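Local atomic coordinates of protein of unknown function, DUF964 (PDB entry 2OEQ), a protein that is of unknown function but belongs to the YlbF/YmcA family, whose relatives are linked to control of the competence regulator ComK. Residues C[33-38]-C[84-89]. Numbering follows the deposited sequence.
Sequences EDVRRD and EKLARL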
ATOM      1  N   GLU C  33       5.721  -0.129 -29.661  1.00 38.57           N
ATOM      2  CA  GLU C  33       6.394  -0.439 -30.926  1.00 38.57           C
ATOM      3  C   GLU C  33       6.790   0.853 -31.667  1.00 38.57           C
ATOM      4  O   GLU C  33       7.882   0.952 -32.227  1.00 38.57           O
ATOM      5  CB  GLU C  33       5.466  -1.290 -31.814  1.00114.92           C
ATOM      6  CG  GLU C  33       5.936  -2.720 -32.092  1.00114.92           C
ATOM      7  CD  GLU C  33       6.103  -3.553 -30.833  1.00114.92           C
ATOM      8  OE1 GLU C  33       7.111  -3.362 -30.113  1.00114.92           O
ATOM      9  OE2 GLU C  33       5.224  -4.398 -30.560  1.00114.92           O
ATOM     10  N   ASP C  34       5.889   1.834 -31.667  1.00 41.96           N
ATOM     11  CA  ASP C  34       6.136   3.112 -32.325  1.00 41.96           C
ATOM     12  C   ASP C  34       7.322   3.834 -31.721  1.00 41.96           C
ATOM     13  O   ASP C  34       8.400   3.883 -32.289  1.00 41.96           O
ATOM     14  CB  ASP C  34       4.921   4.022 -32.188  1.00 93.22           C
ATOM     15  CG  ASP C  34       3.925   3.824 -33.285  1.00 93.22           C
ATOM     16  OD1 ASP C  34       2.861   4.481 -33.234  1.00 93.22           O
ATOM     17  OD2 ASP C  34       4.211   3.019 -34.195  1.00 93.22           O
ATOM     18  N   VAL C  35       7.083   4.413 -30.560  1.00 60.11           N
ATOM     19  CA  VAL C  35       8.096   5.151 -29.855  1.00 60.11           C
ATOM     20  C   VAL C  35       9.391   4.351 -29.749  1.00 60.11           C
ATOM     21  O   VAL C  35      10.430   4.891 -29.402  1.00 60.11           O
ATOM     22  CB  VAL C  35       7.574   5.514 -28.473  1.00 39.11           C
ATOM     23  CG1 VAL C  35       6.719   4.378 -28.001  1.00 39.11           C
ATOM     24  CG2 VAL C  35       8.734   5.771 -27.491  1.00 39.11           C
ATOM     25  N   ARG C  36       9.345   3.068 -30.064  1.00 44.72           N
ATOM     26  CA  ARG C  36      10.554   2.261 -29.984  1.00 44.72           C
ATOM     27  C   ARG C  36      11.326   2.235 -31.283  1.00 44.72           C
ATOM     28  O   ARG C  36      12.533   2.019 -31.297  1.00 44.72           O
ATOM     29  CB  ARG C  36      10.218   0.832 -29.586  1.00 78.88           C
ATOM     30  CG  ARG C  36      11.385  -0.101 -29.704  1.00 78.88           C
ATOM     31  CD  ARG C  36      11.248  -1.277 -28.775  1.00 78.88           C
ATOM     32  NE  ARG C  36      12.302  -2.239 -29.041  1.00 78.88           N
ATOM     33  CZ  ARG C  36      12.452  -2.851 -30.210  1.00 78.88           C
ATOM     34  NH1 ARG C  36      13.446  -3.717 -30.388  1.00 78.88           N
ATOM     35  NH2 ARG C  36      11.594  -2.600 -31.199  1.00 78.88           N
ATOM     36  N   ARG C  37      10.619   2.465 -32.377  1.00 44.51           N
ATOM     37  CA  ARG C  37      11.224   2.439 -33.684  1.00 44.51           C
ATOM     38  C   ARG C  37      11.448   3.830 -34.250  1.00 44.51           C
ATOM     39  O   ARG C  37      11.971   3.962 -35.342  1.00 44.51           O
ATOM     40  CB  ARG C  37      10.351   1.608 -34.612  1.00158.22           C
ATOM     41  CG  ARG C  37      10.161   0.177 -34.134  1.00158.22           C
ATOM     42  CD  ARG C  37       9.077  -0.542 -34.923  1.00158.22           C
ATOM     43  NE  ARG C  37       9.200  -0.300 -36.357  1.00158.22           N
ATOM     44  CZ  ARG C  37       8.773   0.801 -36.971  1.00158.22           C
ATOM     45  NH1 ARG C  37       8.935   0.936 -38.281  1.00158.22           N
ATOM     46  NH2 ARG C  37       8.169   1.764 -36.281  1.00158.22           N
ATOM     47  N   ASP C  38      11.046   4.867 -33.519  1.00 47.25           N
ATOM     48  CA  ASP C  38      11.250   6.245 -33.971  1.00 47.25           C
ATOM     49  C   ASP C  38      12.487   6.711 -33.232  1.00 47.25           C
ATOM     50  O   ASP C  38      12.411   7.020 -32.056  1.00 47.25           O
ATOM     51  CB  ASP C  38      10.063   7.141 -33.585  1.00 91.08           C
ATOM     52  CG  ASP C  38      10.268   8.607 -33.980  1.00 91.08           C
ATOM     53  OD1 ASP C  38       9.506   9.465 -33.488  1.00 91.08           O
ATOM     54  OD2 ASP C  38      11.180   8.912 -34.777  1.00 91.08           O
ATOM     55  N   GLU C  84       4.792  13.421 -30.029  1.00 51.26           N
ATOM     56  CA  GLU C  84       3.547  12.785 -30.380  1.00 51.26           C
ATOM     57  C   GLU C  84       3.548  11.312 -30.050  1.00 51.26           C
ATOM     58  O   GLU C  84       2.727  10.863 -29.255  1.00 51.26           O
ATOM     59  CB  GLU C  84       3.231  12.998 -31.853  1.00166.50           C
ATOM     60  CG  GLU C  84       2.306  14.172 -32.087  1.00166.50           C
ATOM     61  CD  GLU C  84       2.090  14.467 -33.553  1.00166.50           C
ATOM     62  OE1 GLU C  84       1.689  13.545 -34.295  1.00166.50           O
ATOM     63  OE2 GLU C  84       2.315  15.627 -33.960  1.00166.50           O
ATOM     64  N   LYS C  85       4.459  10.555 -30.652  1.00 40.15           N
ATOM     65  CA  LYS C  85       4.543   9.119 -30.397  1.00 40.15           C
ATOM     66  C   LYS C  85       4.497   8.854 -28.887  1.00 40.15           C
ATOM     67  O   LYS C  85       3.651   8.100 -28.394  1.00 40.15           O
ATOM     68  CB  LYS C  85       5.855   8.570 -30.945  1.00 66.57           C
ATOM     69  CG  LYS C  85       6.108   8.843 -32.405  1.00 66.57           C
ATOM     70  CD  LYS C  85       5.279   7.952 -33.284  1.00 66.57           C
ATOM     71  CE  LYS C  85       5.823   7.957 -34.698  1.00 66.57           C
ATOM     72  NZ  LYS C  85       7.232   7.479 -34.713  1.00 66.57           N
ATOM     73  N   LEU C  86       5.423   9.484 -28.166  1.00 48.43           N
ATOM     74  CA  LEU C  86       5.524   9.345 -26.729  1.00 48.43           C
ATOM     75  C   LEU C  86       4.249   9.625 -25.975  1.00 48.43           C
ATOM     76  O   LEU C  86       3.941   8.938 -25.008  1.00 48.43           O
ATOM     77  CB  LEU C  86       6.611  10.249 -26.199  1.00 39.04           C
ATOM     78  CG  LEU C  86       7.980   9.600 -26.291  1.00 39.04           C
ATOM     79  CD1 LEU C  86       9.031  10.627 -25.931  1.00 39.04           C
ATOM     80  CD2 LEU C  86       8.046   8.389 -25.347  1.00 39.04           C
ATOM     81  N   ALA C  87       3.507  10.640 -26.398  1.00 47.03           N
ATOM     82  CA  ALA C  87       2.253  10.981 -25.736  1.00 47.03           C
ATOM     83  C   ALA C  87       1.271   9.835 -25.897  1.00 47.03           C
ATOM     84  O   ALA C  87       0.794   9.276 -24.920  1.00 47.03           O
ATOM     85  CB  ALA C  87       1.678  12.230 -26.335  1.00 59.91           C
ATOM     86  N   ARG C  88       0.964   9.485 -27.135  1.00 43.26           N
ATOM     87  CA  ARG C  88       0.045   8.392 -27.366  1.00 43.26           C
ATOM     88  C   ARG C  88       0.407   7.300 -26.343  1.00 43.26           C
ATOM     89  O   ARG C  88      -0.417   6.875 -25.520  1.00 43.26           O
ATOM     90  CB  ARG C  88       0.209   7.882 -28.800  1.00 92.53           C
ATOM     91  CG  ARG C  88      -0.708   6.742 -29.158  1.00 92.53           C
ATOM     92  CD  ARG C  88      -0.554   6.332 -30.621  1.00 92.53           C
ATOM     93  NE  ARG C  88      -1.299   5.107 -30.919  1.00 92.53           N
ATOM     94  CZ  ARG C  88      -2.603   4.936 -30.684  1.00 92.53           C
ATOM     95  NH1 ARG C  88      -3.187   3.777 -30.990  1.00 92.53           N
ATOM     96  NH2 ARG C  88      -3.328   5.920 -30.146  1.00 92.53           N
ATOM     97  N   LEU C  89       1.657   6.872 -26.383  1.00 49.38           N
ATOM     98  CA  LEU C  89       2.103   5.844 -25.480  1.00 49.38           C
ATOM     99  C   LEU C  89       1.814   6.215 -24.028  1.00 49.38           C
ATOM    100  O   LEU C  89       1.048   5.537 -23.337  1.00 49.38           O
ATOM    101  CB  LEU C  89       3.584   5.621 -25.671  1.00 23.60           C
ATOM    102  CG  LEU C  89       4.244   4.684 -24.659  1.00 23.60           C
ATOM    103  CD1 LEU C  89       3.610   3.319 -24.725  1.00 23.60           C
ATOM    104  CD2 LEU C  89       5.741   4.573 -24.954  1.00 23.60           C
TER
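Lys85 reaches across to Asp38 where two helices of an all-helical chain pack as an antiparallel pair, the C-terminal end of helix 23-37 against the N-terminal part of helix 84-107. The short segments run at 151° to each other, with axes 8.7 Å apart at their closest. Along 84-89, Lys85 comes first, its CA facing that of Val35. Its CG, anti to the carbonyl carbon (chi1 -55°), comes within 3.6 Å of Asp38 OD1, and bends at chi2 and chi4 shape the rest of the chain. On the way CD passes Asp34 CB at 4.1 Å, and NZ ends in a salt bridge to Asp38 OD1 at 3.3 Å. The two side chains meet obliquely, and Asp38, at the N-cap of helix 39-60, uses OD2 for Thr40 OG1 and gives OD1 a further, weak bond from Ala41 N. Lys85 thus adds a charge partner to a carboxylate already held at a helix start. A methionine in its place would probably leave the carboxylate of Asp38 without its charged mate across the helix pair. Leu86 follows, its CD2 set 3.5 Å from Val35 CG2; these side chains cross at about a right angle, and Phe45 of helix 39-60 touches both, joining the third helix to the apolar side of the pair. One turn after Lys85, Leu89 approaches the other branch of Val35 while also packing on Leu28, Ala31 and Tyr32 of helix 23-37. The buried valine is therefore divided between two leucines: CG2, anti to its backbone N, serves Leu86, whereas CG1, between the backbone N and the carbonyl carbon (chi1 35°), lies 3.2 Å from Leu89 CD2.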